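Eukaryotic translation initiation factor 2A (Schizosaccharomyces pombe, PDB 3WJ9) probably directs initiator methionyl-tRNA to 40S ribosomal subunits in a codon-dependent manner, in the early steps of translating a small number of specific mRNAs. Local coordinates at residues F367-V372 with A404-R409; F317-R322 with P363-L368; N381-W386 with E396-L401; A327-L332 with A354-C359. One frame throughout, in Å; residues are numbered along the deposited sequence.

Interaction 1 (F367-V372 with A404-R409); sequences FLLTAV and AFWRPR
Leu369 and Trp406 carry this contact between two blades of the beta-propeller part of the protein. Their side chains slide past each other in opposite directions. Packing is tightest at the root of the leucine, where Leu369 CB lies 3.3 Å from Trp406 NE1. With CG anti to the backbone N (chi1 -167°), the leucine branches beside the indole. Farther out, CD1 sits over one face of the indole, 4.1 Å from the centroid of the five-membered ring, in a CH-pi contact. The other branch, Leu369 CD2, reaches Ala404 O at 3.9 Å. The fit slackens at the partly exposed Phe367, whose CB is 4.2 Å from Trp406 CZ2. No hydrogen bond joins the two segments. Trp406 NE1 is bonded to the backbone oxygen of Glu360. An alanine in place of Trp406 would probably leave that oxygen without this N-H and open a gap beside Leu369. The short strand segments run nearly antiparallel, at 167°, but their axes stay 7.8 Å apart, so they are packed and not paired. Strand 367-372 lies between strands 358-361 and 382-387 in its blade, while strand 401-406 pairs with strand 6-11 in the blade built from both chain ends.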
loop_
_atom_site.group_PDB
_atom_site.type_symbol
_atom_site.label_atom_id
_atom_site.label_comp_id
_atom_site.label_asym_id
_atom_site.label_seq_id
_atom_site.Cartn_x
_atom_site.Cartn_y
_atom_site.Cartn_z
ATOM N N PHE A 367 0.974 -7.561 -18.377
ATOM C CA PHE A 367 1.950 -8.516 -17.875
ATOM C C PHE A 367 1.704 -8.812 -16.402
ATOM O O PHE A 367 0.824 -8.218 -15.775
ATOM C CB PHE A 367 3.374 -7.997 -18.087
ATOM C CG PHE A 367 3.667 -7.575 -19.504
ATOM C CD1 PHE A 367 3.058 -8.207 -20.578
ATOM C CD2 PHE A 367 4.560 -6.551 -19.759
ATOM C CE1 PHE A 367 3.335 -7.823 -21.876
ATOM C CE2 PHE A 367 4.838 -6.162 -21.054
ATOM C CZ PHE A 367 4.227 -6.798 -22.113
ATOM N N LEU A 368 2.484 -9.738 -15.856
ATOM C CA LEU A 368 2.330 -10.135 -14.466
ATOM C C LEU A 368 3.679 -10.511 -13.875
ATOM O O LEU A 368 4.392 -11.347 -14.424
ATOM C CB LEU A 368 1.350 -11.304 -14.349
ATOM C CG LEU A 368 1.015 -11.775 -12.936
ATOM C CD1 LEU A 368 0.320 -10.657 -12.180
ATOM C CD2 LEU A 368 0.138 -13.017 -12.977
ATOM N N LEU A 369 4.028 -9.885 -12.758
ATOM C CA LEU A 369 5.276 -10.194 -12.073
ATOM C C LEU A 369 4.993 -11.088 -10.872
ATOM O O LEU A 369 3.997 -10.903 -10.173
ATOM C CB LEU A 369 5.991 -8.907 -11.637
ATOM C CG LEU A 369 7.452 -8.968 -11.173
ATOM C CD1 LEU A 369 8.124 -7.619 -11.375
ATOM C CD2 LEU A 369 7.573 -9.390 -9.715
ATOM N N THR A 370 5.857 -12.073 -10.654
ATOM C CA THR A 370 5.821 -12.867 -9.433
ATOM C C THR A 370 7.236 -12.972 -8.884
ATOM O O THR A 370 8.205 -12.916 -9.640
ATOM C CB THR A 370 5.240 -14.281 -9.662
ATOM O OG1 THR A 370 6.067 -15.008 -10.579
ATOM C CG2 THR A 370 3.820 -14.207 -10.205
ATOM N N ALA A 371 7.357 -13.108 -7.569
ATOM C CA ALA A 371 8.666 -13.233 -6.943
ATOM C C ALA A 371 8.600 -14.102 -5.699
ATOM O O ALA A 371 7.527 -14.346 -5.150
ATOM C CB ALA A 371 9.227 -11.858 -6.597
ATOM N N VAL A 372 9.761 -14.578 -5.269
ATOM C CA VAL A 372 9.888 -15.289 -4.007
ATOM C C VAL A 372 10.978 -14.588 -3.203
ATOM O O VAL A 372 12.111 -14.467 -3.667
ATOM C CB VAL A 372 10.223 -16.778 -4.218
ATOM C CG1 VAL A 372 10.462 -17.462 -2.888
ATOM C CG2 VAL A 372 9.099 -17.470 -4.981
ATOM N N ALA A 404 11.090 -6.808 -5.424
ATOM C CA ALA A 404 11.040 -6.638 -6.868
ATOM C C ALA A 404 9.653 -6.135 -7.245
ATOM O O ALA A 404 8.656 -6.796 -6.965
ATOM C CB ALA A 404 11.352 -7.949 -7.576
ATOM N N PHE A 405 9.586 -4.967 -7.877
ATOM C CA PHE A 405 8.297 -4.335 -8.136
ATOM C C PHE A 405 8.308 -3.462 -9.384
ATOM O O PHE A 405 9.331 -2.877 -9.737
ATOM C CB PHE A 405 7.870 -3.498 -6.923
ATOM C CG PHE A 405 9.007 -2.772 -6.256
ATOM C CD1 PHE A 405 9.482 -1.578 -6.771
ATOM C CD2 PHE A 405 9.594 -3.277 -5.106
ATOM C CE1 PHE A 405 10.529 -0.907 -6.161
ATOM C CE2 PHE A 405 10.637 -2.610 -4.490
ATOM C CZ PHE A 405 11.106 -1.424 -5.019
ATOM N N TRP A 406 7.155 -3.383 -10.044
ATOM C CA TRP A 406 6.980 -2.547 -11.227
ATOM C C TRP A 406 7.152 -1.066 -10.921
ATOM O O TRP A 406 6.875 -0.616 -9.808
ATOM C CB TRP A 406 5.592 -2.764 -11.833
ATOM C CG TRP A 406 5.367 -4.116 -12.420
ATOM C CD1 TRP A 406 4.539 -5.089 -11.944
ATOM C CD2 TRP A 406 5.963 -4.641 -13.610
ATOM N NE1 TRP A 406 4.587 -6.191 -12.761
ATOM C CE2 TRP A 406 5.455 -5.943 -13.791
ATOM C CE3 TRP A 406 6.880 -4.139 -14.538
ATOM C CZ2 TRP A 406 5.835 -6.749 -14.862
ATOM C CZ3 TRP A 406 7.255 -4.940 -15.599
ATOM C CH2 TRP A 406 6.733 -6.230 -15.753
ATOM N N ARG A 407 7.604 -0.311 -11.917
ATOM C CA ARG A 407 7.578 1.141 -11.841
ATOM C C ARG A 407 6.195 1.617 -12.262
ATOM O O ARG A 407 5.837 1.522 -13.437
ATOM C CB ARG A 407 8.653 1.760 -12.730
ATOM C CG ARG A 407 8.621 3.274 -12.759
ATOM C CD ARG A 407 9.365 3.812 -13.961
ATOM N NE ARG A 407 8.786 3.339 -15.213
ATOM C CZ ARG A 407 9.176 3.748 -16.415
ATOM N NH1 ARG A 407 10.145 4.645 -16.528
ATOM N NH2 ARG A 407 8.592 3.267 -17.504
ATOM N N PRO A 408 5.408 2.129 -11.303
ATOM C CA PRO A 408 4.005 2.490 -11.542
ATOM C C PRO A 408 3.836 3.671 -12.496
ATOM O O PRO A 408 4.514 4.686 -12.344
ATOM C CB PRO A 408 3.498 2.854 -10.145
ATOM C CG PRO A 408 4.713 3.308 -9.416
ATOM C CD PRO A 408 5.835 2.455 -9.931
ATOM N N ARG A 409 2.942 3.529 -13.471
ATOM C CA ARG A 409 2.624 4.615 -14.393
ATOM C C ARG A 409 1.129 4.918 -14.330
ATOM O O ARG A 409 0.320 4.006 -14.169
ATOM C CB ARG A 409 3.027 4.261 -15.827
ATOM C CG ARG A 409 4.393 3.601 -15.977
ATOM C CD ARG A 409 5.510 4.401 -15.326
ATOM N NE ARG A 409 5.770 5.672 -15.994
ATOM C CZ ARG A 409 6.627 6.582 -15.544
ATOM N NH1 ARG A 409 7.300 6.363 -14.422
ATOM N NH2 ARG A 409 6.811 7.713 -16.211
#

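Interaction 2 (F317-R322 with P363-L368); sequences FSPNSR and PDSQFL
The flat carboxamide of Asn320 has Ser365 CB over one face. On the opposite face is the backbone N of Arg322, which donates to Asn320 OD1 from above the carbonyl plane over 3.0 Å. At the OD1 end, Ser318 OG lies near the plane of the group. The Arg322 bond closes an Asx turn. It is built onto a type I beta turn from Ser318 to Ser321, in the loop between strands 314-317 and 323-327. Asn320 CG stands between its own backbone N and carbonyl carbon (chi1 70°), where it lies 3.4 Å from Ser365 CB. Segment 363-368 comes from the corresponding loop of the next propeller blade, between strands 358-361 and 367-372. The contact therefore joins equivalent hairpin loops of WD repeats 3 and 4. Ser365 OG sits against Pro319, 3.2 Å from the proline CD. Pro319 CB also rests 3.5 Å from Pro363 O. The partly exposed Gln366 turns its amide back to its own loop, where NE2 donates to Asp364 O over 2.9 Å. Pro319 also touches Phe361 on the first strand of that blade. Across the segments, Asn320 N donates to Ser365 OG at 2.8 Å, with an angle of 133° at the hydrogen.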
loop_
_atom_site.group_PDB
_atom_site.type_symbol
_atom_site.label_atom_id
_atom_site.label_comp_id
_atom_site.label_asym_id
_atom_site.label_seq_id
_atom_site.Cartn_x
_atom_site.Cartn_y
_atom_site.Cartn_z
ATOM N N PHE A 317 -7.065 -7.001 -8.342
ATOM C CA PHE A 317 -7.667 -6.479 -9.563
ATOM C C PHE A 317 -6.595 -5.872 -10.462
ATOM O O PHE A 317 -5.638 -5.266 -9.978
ATOM C CB PHE A 317 -8.738 -5.432 -9.243
ATOM C CG PHE A 317 -10.008 -6.005 -8.675
ATOM C CD1 PHE A 317 -10.118 -6.275 -7.322
ATOM C CD2 PHE A 317 -11.093 -6.267 -9.494
ATOM C CE1 PHE A 317 -11.284 -6.794 -6.795
ATOM C CE2 PHE A 317 -12.264 -6.789 -8.975
ATOM C CZ PHE A 317 -12.358 -7.055 -7.623
ATOM N N SER A 318 -6.749 -6.043 -11.771
ATOM C CA SER A 318 -5.845 -5.422 -12.731
ATOM C C SER A 318 -6.085 -3.917 -12.759
ATOM O O SER A 318 -7.209 -3.468 -12.535
ATOM C CB SER A 318 -6.037 -6.017 -14.128
ATOM O OG SER A 318 -7.351 -5.776 -14.608
ATOM N N PRO A 319 -5.025 -3.133 -13.013
ATOM C CA PRO A 319 -5.103 -1.673 -13.118
ATOM C C PRO A 319 -6.170 -1.197 -14.102
ATOM O O PRO A 319 -6.781 -0.151 -13.880
ATOM C CB PRO A 319 -3.707 -1.289 -13.609
ATOM C CG PRO A 319 -2.830 -2.329 -13.037
ATOM C CD PRO A 319 -3.631 -3.605 -13.080
ATOM N N ASN A 320 -6.391 -1.955 -15.171
ATOM C CA ASN A 320 -7.389 -1.582 -16.168
ATOM C C ASN A 320 -8.790 -2.042 -15.774
ATOM O O ASN A 320 -9.737 -1.902 -16.548
ATOM C CB ASN A 320 -7.011 -2.146 -17.543
ATOM C CG ASN A 320 -7.156 -3.657 -17.625
ATOM O OD1 ASN A 320 -7.191 -4.350 -16.608
ATOM N ND2 ASN A 320 -7.236 -4.174 -18.846
ATOM N N SER A 321 -8.902 -2.598 -14.568
ATOM C CA SER A 321 -10.170 -3.083 -14.025
ATOM C C SER A 321 -10.847 -4.133 -14.902
ATOM O O SER A 321 -12.055 -4.344 -14.798
ATOM C CB SER A 321 -11.137 -1.917 -13.797
ATOM O OG SER A 321 -10.707 -1.098 -12.725
ATOM N N ARG A 322 -10.076 -4.793 -15.761
ATOM C CA ARG A 322 -10.632 -5.828 -16.622
ATOM C C ARG A 322 -10.380 -7.222 -16.056
ATOM O O ARG A 322 -11.264 -8.077 -16.076
ATOM C CB ARG A 322 -10.053 -5.733 -18.036
ATOM C CG ARG A 322 -10.643 -6.758 -18.996
ATOM C CD ARG A 322 -9.841 -6.876 -20.280
ATOM N NE ARG A 322 -10.385 -7.907 -21.161
ATOM C CZ ARG A 322 -9.781 -8.349 -22.258
ATOM N NH1 ARG A 322 -8.604 -7.856 -22.616
ATOM N NH2 ARG A 322 -10.353 -9.290 -22.998
ATOM N N PRO A 363 1.756 -2.006 -15.028
ATOM C CA PRO A 363 0.920 -0.806 -15.156
ATOM C C PRO A 363 -0.167 -0.909 -16.228
ATOM O O PRO A 363 -1.273 -0.410 -16.026
ATOM C CB PRO A 363 1.936 0.274 -15.525
ATOM C CG PRO A 363 3.169 -0.147 -14.814
ATOM C CD PRO A 363 3.174 -1.657 -14.822
ATOM N N ASP A 364 0.144 -1.562 -17.344
ATOM C CA ASP A 364 -0.793 -1.656 -18.457
ATOM C C ASP A 364 -1.674 -2.901 -18.376
ATOM O O ASP A 364 -2.400 -3.215 -19.321
ATOM C CB ASP A 364 -0.033 -1.636 -19.786
ATOM C CG ASP A 364 0.889 -2.827 -19.949
ATOM O OD1 ASP A 364 1.375 -3.351 -18.926
ATOM O OD2 ASP A 364 1.135 -3.237 -21.104
ATOM N N SER A 365 -1.590 -3.605 -17.248
ATOM C CA SER A 365 -2.413 -4.786 -16.970
ATOM C C SER A 365 -2.193 -5.934 -17.954
ATOM O O SER A 365 -2.977 -6.883 -17.989
ATOM C CB SER A 365 -3.901 -4.416 -16.967
ATOM O OG SER A 365 -4.136 -3.221 -16.246
ATOM N N GLN A 366 -1.130 -5.855 -18.746
ATOM C CA GLN A 366 -0.888 -6.866 -19.765
ATOM C C GLN A 366 0.094 -7.927 -19.300
ATOM O O GLN A 366 0.060 -9.063 -19.772
ATOM C CB GLN A 366 -0.380 -6.217 -21.052
ATOM C CG GLN A 366 -1.352 -5.212 -21.638
ATOM C CD GLN A 366 -2.762 -5.762 -21.726
ATOM O OE1 GLN A 366 -2.977 -6.885 -22.183
ATOM N NE2 GLN A 366 -3.732 -4.974 -21.278
ATOM N N PHE A 367 0.974 -7.561 -18.377
ATOM C CA PHE A 367 1.950 -8.516 -17.875
ATOM C C PHE A 367 1.704 -8.812 -16.402
ATOM O O PHE A 367 0.824 -8.218 -15.775
ATOM C CB PHE A 367 3.374 -7.997 -18.087
ATOM C CG PHE A 367 3.667 -7.575 -19.504
ATOM C CD1 PHE A 367 3.058 -8.207 -20.578
ATOM C CD2 PHE A 367 4.560 -6.551 -19.759
ATOM C CE1 PHE A 367 3.335 -7.823 -21.876
ATOM C CE2 PHE A 367 4.838 -6.162 -21.054
ATOM C CZ PHE A 367 4.227 -6.798 -22.113
ATOM N N LEU A 368 2.484 -9.738 -15.856
ATOM C CA LEU A 368 2.330 -10.135 -14.466
ATOM C C LEU A 368 3.679 -10.511 -13.875
ATOM O O LEU A 368 4.392 -11.347 -14.424
ATOM C CB LEU A 368 1.350 -11.304 -14.349
ATOM C CG LEU A 368 1.015 -11.775 -12.936
ATOM C CD1 LEU A 368 0.320 -10.657 -12.180
ATOM C CD2 LEU A 368 0.138 -13.017 -12.977
#

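Interaction 3 (N381-W386 with E396-L401); sequences NSIKIW and EEFNEL
Ile383 and Phe398 meet because each chi1 sets a branch beside its own backbone N. Ile383 CG1 (chi1 -63°) and Phe398 CG (chi1 -64°) are both anti to the carbonyl carbon. Ile383 CG1 then lies 3.4 Å from Phe398 CE1, and the two side chains cross obliquely. Leu401 completes the apolar group. Its CD1 stands over the centre of one face of the Phe398 ring, 4.0 Å above the plane, while its CD2 is 3.6 Å from Ile383 CG1. Ser382 CA sits at the ring edge, in its plane. The backbones form an antiparallel ladder. Ile383 and Glu396 are a hydrogen-bonded pair. Ile383 N to Glu396 O and Glu396 N to Ile383 O are both 3.0 Å. Ser382 and Glu397 are the following non-hydrogen-bonded pair. Beyond it, Phe398 N donates to Asn381 O over 2.8 Å. Asn381 also spans the turn to Leu401, whose N makes a weak 3.4 Å bond to OD1. Asn381 ND2 is bonded to the backbone oxygens of Val372 and Leu377. Strands 382-387 and 392-397 are the third and fourth strands of their blade. The chain then passes into strand 401-406 of the next blade, where Ile383 touches Ala404 and also Tyr9 on strand 6-11.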
loop_
_atom_site.group_PDB
_atom_site.type_symbol
_atom_site.label_atom_id
_atom_site.label_comp_id
_atom_site.label_asym_id
_atom_site.label_seq_id
_atom_site.Cartn_x
_atom_site.Cartn_y
_atom_site.Cartn_z
ATOM N N ASN A 381 14.757 -18.007 -4.021
ATOM C CA ASN A 381 14.420 -16.628 -4.366
ATOM C C ASN A 381 14.576 -16.362 -5.862
ATOM O O ASN A 381 15.573 -16.752 -6.468
ATOM C CB ASN A 381 15.279 -15.647 -3.566
ATOM C CG ASN A 381 14.935 -15.643 -2.090
ATOM O OD1 ASN A 381 15.814 -15.575 -1.233
ATOM N ND2 ASN A 381 13.644 -15.721 -1.787
ATOM N N SER A 382 13.588 -15.695 -6.455
ATOM C CA SER A 382 13.587 -15.489 -7.900
ATOM C C SER A 382 12.659 -14.369 -8.370
ATOM O O SER A 382 11.891 -13.804 -7.587
ATOM C CB SER A 382 13.199 -16.791 -8.605
ATOM O OG SER A 382 11.850 -17.131 -8.331
ATOM N N ILE A 383 12.757 -14.050 -9.659
ATOM C CA ILE A 383 11.835 -13.136 -10.327
ATOM C C ILE A 383 11.310 -13.788 -11.600
ATOM O O ILE A 383 12.077 -14.386 -12.355
ATOM C CB ILE A 383 12.501 -11.791 -10.696
ATOM C CG1 ILE A 383 12.948 -11.038 -9.447
ATOM C CG2 ILE A 383 11.544 -10.918 -11.496
ATOM C CD1 ILE A 383 13.619 -9.712 -9.749
ATOM N N LYS A 384 10.008 -13.678 -11.839
ATOM C CA LYS A 384 9.429 -14.164 -13.086
ATOM C C LYS A 384 8.334 -13.224 -13.584
ATOM O O LYS A 384 7.393 -12.915 -12.855
ATOM C CB LYS A 384 8.873 -15.578 -12.911
ATOM C CG LYS A 384 8.363 -16.203 -14.194
ATOM C CD LYS A 384 8.244 -17.708 -14.053
ATOM C CE LYS A 384 7.725 -18.346 -15.326
ATOM N NZ LYS A 384 7.488 -19.804 -15.150
ATOM N N ILE A 385 8.473 -12.766 -14.824
ATOM C CA ILE A 385 7.462 -11.921 -15.453
ATOM C C ILE A 385 6.641 -12.752 -16.436
ATOM O O ILE A 385 7.197 -13.462 -17.273
ATOM C CB ILE A 385 8.088 -10.709 -16.187
ATOM C CG1 ILE A 385 8.702 -9.722 -15.191
ATOM C CG2 ILE A 385 7.046 -9.989 -17.022
ATOM C CD1 ILE A 385 10.136 -10.022 -14.813
ATOM N N TRP A 386 5.318 -12.668 -16.326
ATOM C CA TRP A 386 4.418 -13.482 -17.141
ATOM C C TRP A 386 3.577 -12.621 -18.068
ATOM O O TRP A 386 3.273 -11.475 -17.744
ATOM C CB TRP A 386 3.468 -14.310 -16.266
ATOM C CG TRP A 386 4.076 -14.972 -15.067
ATOM C CD1 TRP A 386 4.609 -14.359 -13.970
ATOM C CD2 TRP A 386 4.161 -16.380 -14.820
ATOM N NE1 TRP A 386 5.046 -15.298 -13.070
ATOM C CE2 TRP A 386 4.780 -16.549 -13.566
ATOM C CE3 TRP A 386 3.786 -17.517 -15.543
ATOM C CZ2 TRP A 386 5.027 -17.803 -13.018
ATOM C CZ3 TRP A 386 4.038 -18.761 -15.000
ATOM C CH2 TRP A 386 4.652 -18.895 -13.749
ATOM N N GLU A 396 14.713 -15.212 -13.466
ATOM C CA GLU A 396 16.026 -14.913 -12.928
ATOM C C GLU A 396 16.162 -15.487 -11.526
ATOM O O GLU A 396 15.316 -15.251 -10.666
ATOM C CB GLU A 396 16.249 -13.399 -12.944
ATOM C CG GLU A 396 17.617 -12.929 -12.521
ATOM C CD GLU A 396 17.917 -11.517 -12.994
ATOM O OE1 GLU A 396 17.738 -11.243 -14.197
ATOM O OE2 GLU A 396 18.281 -10.670 -12.151
ATOM N N GLU A 397 17.226 -16.252 -11.307
ATOM C CA GLU A 397 17.448 -16.918 -10.031
ATOM C C GLU A 397 18.267 -16.039 -9.096
ATOM O O GLU A 397 19.249 -15.427 -9.508
ATOM C CB GLU A 397 18.153 -18.260 -10.248
ATOM C CG GLU A 397 18.372 -19.076 -8.985
ATOM C CD GLU A 397 19.379 -20.190 -9.191
ATOM O OE1 GLU A 397 19.306 -21.207 -8.470
ATOM O OE2 GLU A 397 20.256 -20.043 -10.070
ATOM N N PHE A 398 17.857 -15.979 -7.833
ATOM C CA PHE A 398 18.594 -15.235 -6.820
ATOM C C PHE A 398 18.940 -16.130 -5.636
ATOM O O PHE A 398 18.302 -17.159 -5.420
ATOM C CB PHE A 398 17.787 -14.028 -6.330
ATOM C CG PHE A 398 17.525 -12.992 -7.389
ATOM C CD1 PHE A 398 16.442 -13.111 -8.244
ATOM C CD2 PHE A 398 18.357 -11.894 -7.519
ATOM C CE1 PHE A 398 16.198 -12.159 -9.211
ATOM C CE2 PHE A 398 18.118 -10.938 -8.485
ATOM C CZ PHE A 398 17.035 -11.070 -9.333
ATOM N N ASN A 399 19.960 -15.741 -4.877
ATOM C CA ASN A 399 20.257 -16.405 -3.613
ATOM C C ASN A 399 19.394 -15.817 -2.507
ATOM O O ASN A 399 18.617 -16.523 -1.867
ATOM C CB ASN A 399 21.740 -16.277 -3.254
ATOM C CG ASN A 399 22.052 -16.810 -1.867
ATOM O OD1 ASN A 399 22.083 -16.058 -0.892
ATOM N ND2 ASN A 399 22.283 -18.115 -1.771
ATOM N N GLU A 400 19.528 -14.512 -2.296
ATOM C CA GLU A 400 18.706 -13.813 -1.318
ATOM C C GLU A 400 18.126 -12.531 -1.909
ATOM O O GLU A 400 18.710 -11.455 -1.790
ATOM C CB GLU A 400 19.518 -13.501 -0.061
ATOM C CG GLU A 400 18.673 -13.260 1.177
ATOM C CD GLU A 400 19.507 -13.133 2.435
ATOM O OE1 GLU A 400 20.696 -12.770 2.326
ATOM O OE2 GLU A 400 18.975 -13.400 3.533
ATOM N N LEU A 401 16.972 -12.664 -2.556
ATOM C CA LEU A 401 16.262 -11.519 -3.115
ATOM C C LEU A 401 15.332 -10.915 -2.069
ATOM O O LEU A 401 14.680 -11.636 -1.314
ATOM C CB LEU A 401 15.467 -11.929 -4.355
ATOM C CG LEU A 401 14.573 -10.854 -4.977
ATOM C CD1 LEU A 401 15.407 -9.759 -5.627
ATOM C CD2 LEU A 401 13.601 -11.462 -5.973
#

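Interaction 4 (A327-L332 with A354-C359); sequences AGFGNL and ANCTYC
A sulfur-aromatic contact marks this junction: Cys356 SG lies 4.2 Å from the centroid of the Phe329 ring. The approach is oblique, 35° off the ring normal. With SG anti to its backbone N (chi1 176°), Cys356 brings it 3.6 Å from Phe329 CE1. The sulfur also takes a weak bond from Tyr358 N. At the far end of the ring, Phe329 CZ is 3.5 Å from Cys359 CB. At the near end, Phe329 CD1 meets Cys356 O at 3.3 Å. The ring thus touches both Cys356 and Cys359. An alanine in place of Phe329 would probably open a gap between the blades and leave Cys356 SG and Cys359 CB without their aromatic neighbour. The outer half of the contact is more exposed. There Leu332 and Asn355 lie side by side, with Leu332 CD1 3.2 Å from Asn355 OD1. Asn355 N makes a weak bond to Asn331 O at 3.5 Å. Gly330 lets the loop turn, since its backbone angles would jam a side chain against the preceding carbonyl. Segment 327-332 lies in the connection between strands 323-327 and 335-340 of one blade. Segment 354-359 enters the next blade, where Thr357 and Tyr358 form a classic beta bulge opposite Ala371. With a weak bond as the single hydrogen bond across it, the contact probably rests mainly on van der Waals packing, with the polarisable sulfur and ring contributing at the buried end.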
loop_
_atom_site.group_PDB
_atom_site.type_symbol
_atom_site.label_atom_id
_atom_site.label_comp_id
_atom_site.label_asym_id
_atom_site.label_seq_id
_atom_site.Cartn_x
_atom_site.Cartn_y
_atom_site.Cartn_z
ATOM N N ALA A 327 -4.982 -15.946 -6.118
ATOM C CA ALA A 327 -3.778 -16.717 -5.839
ATOM C C ALA A 327 -3.718 -17.241 -4.409
ATOM O O ALA A 327 -4.529 -16.875 -3.561
ATOM C CB ALA A 327 -2.548 -15.872 -6.132
ATOM N N GLY A 328 -2.739 -18.105 -4.160
ATOM C CA GLY A 328 -2.497 -18.646 -2.836
ATOM C C GLY A 328 -1.054 -18.432 -2.422
ATOM O O GLY A 328 -0.146 -19.058 -2.966
ATOM N N PHE A 329 -0.844 -17.538 -1.458
ATOM C CA PHE A 329 0.501 -17.203 -0.997
ATOM C C PHE A 329 0.723 -17.615 0.457
ATOM O O PHE A 329 -0.215 -18.001 1.154
ATOM C CB PHE A 329 0.764 -15.700 -1.142
ATOM C CG PHE A 329 0.637 -15.180 -2.550
ATOM C CD1 PHE A 329 0.882 -15.999 -3.643
ATOM C CD2 PHE A 329 0.292 -13.859 -2.775
ATOM C CE1 PHE A 329 0.769 -15.508 -4.932
ATOM C CE2 PHE A 329 0.178 -13.362 -4.057
ATOM C CZ PHE A 329 0.416 -14.185 -5.137
ATOM N N GLY A 330 1.969 -17.517 0.912
ATOM C CA GLY A 330 2.312 -17.815 2.293
ATOM C C GLY A 330 2.627 -19.276 2.535
ATOM O O GLY A 330 2.828 -19.700 3.672
ATOM N N ASN A 331 2.680 -20.044 1.454
ATOM C CA ASN A 331 2.875 -21.485 1.535
ATOM C C ASN A 331 3.307 -22.060 0.193
ATOM O O ASN A 331 3.352 -21.345 -0.807
ATOM C CB ASN A 331 1.588 -22.159 2.006
ATOM C CG ASN A 331 0.381 -21.713 1.209
ATOM O OD1 ASN A 331 0.288 -21.969 0.008
ATOM N ND2 ASN A 331 -0.548 -21.035 1.871
ATOM N N LEU A 332 3.618 -23.351 0.172
ATOM C CA LEU A 332 4.002 -24.014 -1.069
ATOM C C LEU A 332 2.776 -24.261 -1.942
ATOM O O LEU A 332 1.648 -23.998 -1.524
ATOM C CB LEU A 332 4.724 -25.333 -0.785
ATOM C CG LEU A 332 6.200 -25.262 -0.384
ATOM C CD1 LEU A 332 6.380 -24.770 1.048
ATOM C CD2 LEU A 332 6.870 -26.608 -0.568
ATOM N N ALA A 354 4.854 -21.445 -6.899
ATOM C CA ALA A 354 5.070 -21.985 -5.565
ATOM C C ALA A 354 5.934 -21.041 -4.743
ATOM O O ALA A 354 6.882 -20.450 -5.264
ATOM C CB ALA A 354 5.713 -23.357 -5.649
ATOM N N ASN A 355 5.576 -20.890 -3.470
ATOM C CA ASN A 355 6.327 -20.060 -2.534
ATOM C C ASN A 355 6.373 -18.583 -2.924
ATOM O O ASN A 355 7.190 -17.826 -2.402
ATOM C CB ASN A 355 7.752 -20.600 -2.388
ATOM C CG ASN A 355 7.792 -21.971 -1.749
ATOM O OD1 ASN A 355 7.149 -22.208 -0.727
ATOM N ND2 ASN A 355 8.542 -22.886 -2.352
ATOM N N CYS A 356 5.494 -18.176 -3.835
ATOM C CA CYS A 356 5.426 -16.779 -4.251
ATOM C C CYS A 356 4.991 -15.899 -3.085
ATOM O O CYS A 356 3.976 -16.161 -2.438
ATOM C CB CYS A 356 4.469 -16.610 -5.430
ATOM S SG CYS A 356 4.205 -14.907 -5.956
ATOM N N THR A 357 5.771 -14.856 -2.820
ATOM C CA THR A 357 5.512 -13.971 -1.693
ATOM C C THR A 357 5.092 -12.585 -2.166
ATOM O O THR A 357 4.787 -11.708 -1.359
ATOM C CB THR A 357 6.750 -13.834 -0.792
ATOM O OG1 THR A 357 7.748 -13.053 -1.461
ATOM C CG2 THR A 357 7.319 -15.207 -0.457
ATOM N N TYR A 358 5.085 -12.396 -3.481
ATOM C CA TYR A 358 4.727 -11.109 -4.065
ATOM C C TYR A 358 4.275 -11.266 -5.515
ATOM O O TYR A 358 4.927 -11.950 -6.303
ATOM C CB TYR A 358 5.908 -10.139 -3.984
ATOM C CG TYR A 358 5.623 -8.800 -4.613
ATOM C CD1 TYR A 358 5.025 -7.785 -3.882
ATOM C CD2 TYR A 358 5.946 -8.552 -5.940
ATOM C CE1 TYR A 358 4.759 -6.561 -4.453
ATOM C CE2 TYR A 358 5.680 -7.334 -6.519
ATOM C CZ TYR A 358 5.089 -6.341 -5.772
ATOM O OH TYR A 358 4.828 -5.125 -6.348
ATOM N N CYS A 359 3.163 -10.622 -5.863
ATOM C CA CYS A 359 2.633 -10.673 -7.222
ATOM C C CYS A 359 1.968 -9.346 -7.587
ATOM O O CYS A 359 1.353 -8.700 -6.739
ATOM C CB CYS A 359 1.643 -11.831 -7.365
ATOM S SG CYS A 359 0.810 -11.929 -8.963
#

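Interactions 2 and 4 both join WD repeats 3 and 4, but at different loops: interaction 2 is polar and turn-based, interaction 4 aromatic and sulfur-rich. They meet where Leu368 CD1 touches Cys359 SG. Interaction 1 is the buried one and has no hydrogen bond across its segments; it sets WD repeat 4 against the blade of the chain ends. Interaction 3 starts within that repeat and runs on toward the same next blade, combining a backbone ladder with an apolar cluster. The other three are partly buried. Strand 367-372 links the set. It is used by interactions 1 and 2, and its backbone pairs with segments 381-386 and 354-359.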